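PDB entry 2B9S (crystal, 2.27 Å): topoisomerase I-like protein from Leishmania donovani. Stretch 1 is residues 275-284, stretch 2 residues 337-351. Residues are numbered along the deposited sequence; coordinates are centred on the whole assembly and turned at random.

Stretch 1 275-284: AQRAVAMYFI
Stretch 2, residues 337-351: VAVLPEVYALLQRFT

Stretch 1 is one continuous helix; stretch 2 runs from a strand through a short turn into a helix that begins at Pro341, whose axis passes 10.7 Å from the first at 125° between N-to-C directions. The contact buries 520 Å² over both sides. The register pairs Val279 with Val343 (CA to CA 6.5 Å), Ala275 with Leu346 and Gln276 with Phe350.

Val337 and Ala338 arrive extended. Val339 (chi1 m) sets CG1 at the edge of the Tyr282 ring, 4.1 Å from CE2. Leu340, at the N-cap (phi/psi -48/137), gives its N to Tyr282 OH in a weak, nearly straight hydrogen bond of 3.3 Å; Tyr282, chi1 t, thus meets a backbone amide with its hydroxyl while its ring stays among aliphatic groups.

Val343 (t) lies over that ring's face, CG2 3.9 Å from the centroid. Leu346 and Leu347, both m,t, join Val343 and Phe350 in forming an apolar hole for Val279 (t), a compact branched side chain whose two methyls reach different neighbours: CG2 meets Leu346 CD1 at 3.5 Å, and CG1 meets Leu347 CD2 at 4.0 Å. Leu347 CD1 also meets the edge of Phe283 (m), 3.9 Å from CZ. Arg349 stays at the exposed margin, NH2 4.1 Å from Ala275 CB. Phe350 (m) offers a face to Gln276 (m,t), whose CG lies 3.9 Å from the ring centroid; Gln276 is buried, and its amide hydrogen-bonds elsewhere in the structure.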

# COMPACT_ATOMS: atom_id res chain seq x y z
N ALA D 275 -9.82 -18.67 23.89
CA ALA D 275 -8.40 -19.03 24.05
C ALA D 275 -7.58 -18.70 22.81
O ALA D 275 -6.45 -18.23 22.92
CB ALA D 275 -8.25 -20.51 24.43
N GLN D 276 -8.16 -18.97 21.63
CA GLN D 276 -7.57 -18.63 20.33
C GLN D 276 -7.45 -17.12 20.14
O GLN D 276 -6.39 -16.61 19.74
CB GLN D 276 -8.37 -19.25 19.17
CG GLN D 276 -8.14 -20.74 19.00
CD GLN D 276 -8.78 -21.33 17.76
OE1 GLN D 276 -9.43 -20.64 16.99
NE2 GLN D 276 -8.61 -22.61 17.57
N ARG D 277 -8.56 -16.41 20.42
CA ARG D 277 -8.60 -14.94 20.47
C ARG D 277 -7.47 -14.34 21.32
O ARG D 277 -6.83 -13.35 20.91
CB ARG D 277 -9.96 -14.44 20.96
CG ARG D 277 -10.24 -12.96 20.70
CD ARG D 277 -11.67 -12.59 21.11
NE ARG D 277 -11.87 -12.74 22.56
CZ ARG D 277 -13.04 -12.69 23.18
NH1 ARG D 277 -14.18 -12.52 22.51
NH2 ARG D 277 -13.07 -12.83 24.50
N ALA D 278 -7.21 -14.96 22.48
CA ALA D 278 -6.12 -14.57 23.41
C ALA D 278 -4.71 -14.71 22.85
O ALA D 278 -3.87 -13.82 23.02
CB ALA D 278 -6.25 -15.37 24.72
N VAL D 279 -4.43 -15.84 22.20
CA VAL D 279 -3.10 -16.06 21.59
C VAL D 279 -2.89 -15.13 20.39
O VAL D 279 -1.78 -14.64 20.15
CB VAL D 279 -2.91 -17.57 21.23
CG1 VAL D 279 -1.58 -17.83 20.55
CG2 VAL D 279 -3.02 -18.43 22.50
N ALA D 280 -3.97 -14.85 19.65
CA ALA D 280 -3.90 -13.97 18.49
C ALA D 280 -3.60 -12.55 18.95
O ALA D 280 -2.71 -11.89 18.39
CB ALA D 280 -5.18 -14.02 17.67
N MET D 281 -4.31 -12.09 19.98
CA MET D 281 -4.02 -10.75 20.48
C MET D 281 -2.66 -10.65 21.20
O MET D 281 -2.01 -9.62 21.16
CB MET D 281 -5.22 -10.09 21.20
CG MET D 281 -5.79 -10.78 22.39
SD MET D 281 -7.48 -10.17 22.71
CE MET D 281 -7.14 -8.80 23.82
N TYR D 282 -2.20 -11.75 21.78
CA TYR D 282 -0.84 -11.86 22.28
C TYR D 282 0.22 -11.69 21.18
O TYR D 282 1.22 -10.98 21.38
CB TYR D 282 -0.66 -13.22 22.97
CG TYR D 282 0.76 -13.54 23.36
CD1 TYR D 282 1.33 -13.02 24.53
CD2 TYR D 282 1.54 -14.39 22.57
CE1 TYR D 282 2.64 -13.32 24.90
CE2 TYR D 282 2.85 -14.70 22.92
CZ TYR D 282 3.40 -14.17 24.10
OH TYR D 282 4.70 -14.48 24.46
N PHE D 283 0.01 -12.35 20.03
CA PHE D 283 0.88 -12.21 18.86
C PHE D 283 0.88 -10.80 18.29
O PHE D 283 1.93 -10.27 17.97
CB PHE D 283 0.54 -13.20 17.74
CG PHE D 283 0.94 -14.62 18.02
CD1 PHE D 283 1.82 -14.93 19.06
CD2 PHE D 283 0.46 -15.64 17.22
CE1 PHE D 283 2.18 -16.25 19.32
CE2 PHE D 283 0.83 -16.96 17.46
CZ PHE D 283 1.70 -17.26 18.52
N ILE D 284 -0.31 -10.22 18.12
CA ILE D 284 -0.49 -8.88 17.55
C ILE D 284 0.15 -7.81 18.46
O ILE D 284 0.82 -6.88 17.98
CB ILE D 284 -1.99 -8.58 17.29
CG1 ILE D 284 -2.52 -9.47 16.15
CG2 ILE D 284 -2.21 -7.10 16.99
CD1 ILE D 284 -4.03 -9.44 15.98
N VAL D 337 10.87 -17.12 18.44
CA VAL D 337 10.25 -16.33 19.51
C VAL D 337 10.06 -17.19 20.75
O VAL D 337 9.43 -18.25 20.70
CB VAL D 337 8.85 -15.75 19.08
CG1 VAL D 337 8.26 -14.85 20.16
CG2 VAL D 337 8.95 -14.99 17.77
N ALA D 338 10.62 -16.71 21.87
CA ALA D 338 10.42 -17.33 23.16
C ALA D 338 9.10 -16.82 23.72
O ALA D 338 8.95 -15.63 23.99
CB ALA D 338 11.58 -16.99 24.10
N VAL D 339 8.13 -17.72 23.86
CA VAL D 339 6.79 -17.31 24.31
C VAL D 339 6.51 -17.76 25.73
O VAL D 339 7.18 -18.66 26.26
CB VAL D 339 5.65 -17.83 23.35
CG1 VAL D 339 5.83 -17.29 21.92
CG2 VAL D 339 5.58 -19.35 23.35
N LEU D 340 5.50 -17.14 26.33
CA LEU D 340 4.96 -17.62 27.60
C LEU D 340 4.71 -19.14 27.52
O LEU D 340 4.24 -19.63 26.49
CB LEU D 340 3.67 -16.88 27.95
CG LEU D 340 3.77 -15.36 28.14
CD1 LEU D 340 2.43 -14.78 28.55
CD2 LEU D 340 4.86 -14.99 29.17
N PRO D 341 5.08 -19.89 28.58
CA PRO D 341 4.78 -21.34 28.59
C PRO D 341 3.29 -21.67 28.40
O PRO D 341 2.98 -22.70 27.82
CB PRO D 341 5.27 -21.81 29.98
CG PRO D 341 5.65 -20.58 30.74
CD PRO D 341 5.85 -19.46 29.76
N GLU D 342 2.40 -20.80 28.87
CA GLU D 342 0.97 -20.97 28.72
C GLU D 342 0.51 -20.80 27.26
O GLU D 342 -0.50 -21.38 26.87
CB GLU D 342 0.20 -20.01 29.63
N VAL D 343 1.25 -19.99 26.48
CA VAL D 343 0.95 -19.77 25.06
C VAL D 343 1.53 -20.92 24.26
O VAL D 343 0.90 -21.41 23.32
CB VAL D 343 1.49 -18.39 24.56
CG1 VAL D 343 1.66 -18.34 23.03
CG2 VAL D 343 0.59 -17.26 25.04
N TYR D 344 2.72 -21.36 24.64
CA TYR D 344 3.38 -22.49 23.98
C TYR D 344 2.56 -23.78 24.09
O TYR D 344 2.45 -24.52 23.11
CB TYR D 344 4.80 -22.67 24.51
CG TYR D 344 5.60 -23.75 23.81
CD1 TYR D 344 5.42 -25.11 24.15
CD2 TYR D 344 6.54 -23.44 22.81
CE1 TYR D 344 6.15 -26.11 23.52
CE2 TYR D 344 7.27 -24.44 22.18
CZ TYR D 344 7.07 -25.78 22.55
OH TYR D 344 7.77 -26.78 21.94
N ALA D 345 1.98 -24.02 25.27
CA ALA D 345 1.10 -25.17 25.51
C ALA D 345 -0.24 -25.11 24.75
O ALA D 345 -0.74 -26.13 24.27
CB ALA D 345 0.84 -25.31 27.00
N LEU D 346 -0.83 -23.91 24.69
CA LEU D 346 -2.00 -23.62 23.87
C LEU D 346 -1.74 -23.91 22.38
O LEU D 346 -2.56 -24.53 21.73
CB LEU D 346 -2.44 -22.18 24.07
CG LEU D 346 -3.29 -21.83 25.31
CD1 LEU D 346 -3.51 -20.33 25.45
CD2 LEU D 346 -4.62 -22.56 25.30
N LEU D 347 -0.59 -23.47 21.86
CA LEU D 347 -0.16 -23.76 20.50
C LEU D 347 -0.00 -25.26 20.19
O LEU D 347 -0.24 -25.68 19.05
CB LEU D 347 1.16 -23.03 20.20
CG LEU D 347 1.10 -21.50 20.03
CD1 LEU D 347 2.50 -20.90 19.80
CD2 LEU D 347 0.11 -21.08 18.92
N GLN D 348 0.41 -26.05 21.18
CA GLN D 348 0.45 -27.51 21.03
C GLN D 348 -0.98 -28.06 20.88
O GLN D 348 -1.22 -28.93 20.08
CB GLN D 348 1.16 -28.19 22.21
CG GLN D 348 2.66 -27.84 22.36
CD GLN D 348 3.27 -28.42 23.62
OE1 GLN D 348 2.75 -28.21 24.73
NE2 GLN D 348 4.36 -29.16 23.46
N ARG D 349 -1.90 -27.53 21.67
CA ARG D 349 -3.30 -27.87 21.57
C ARG D 349 -3.86 -27.49 20.19
O ARG D 349 -4.59 -28.28 19.56
CB ARG D 349 -4.10 -27.17 22.69
CG ARG D 349 -5.45 -27.81 22.98
CD ARG D 349 -6.11 -27.23 24.23
NE ARG D 349 -7.22 -26.29 23.93
CZ ARG D 349 -7.66 -25.36 24.78
NH1 ARG D 349 -7.10 -25.23 25.98
NH2 ARG D 349 -8.67 -24.55 24.44
N PHE D 350 -3.50 -26.30 19.72
CA PHE D 350 -4.06 -25.73 18.49
C PHE D 350 -3.57 -26.43 17.23
O PHE D 350 -4.13 -26.21 16.17
CB PHE D 350 -3.74 -24.22 18.37
CG PHE D 350 -4.40 -23.36 19.40
CD1 PHE D 350 -5.41 -23.86 20.23
CD2 PHE D 350 -4.02 -22.02 19.54
CE1 PHE D 350 -6.00 -23.06 21.19
CE2 PHE D 350 -4.63 -21.20 20.49
CZ PHE D 350 -5.62 -21.71 21.31
N THR D 351 -2.51 -27.25 17.35
CA THR D 351 -1.90 -27.89 16.19
C THR D 351 -1.82 -29.42 16.24
O THR D 351 -1.43 -30.02 15.25
CB THR D 351 -0.45 -27.37 15.90
OG1 THR D 351 0.40 -27.60 17.03
CG2 THR D 351 -0.44 -25.89 15.57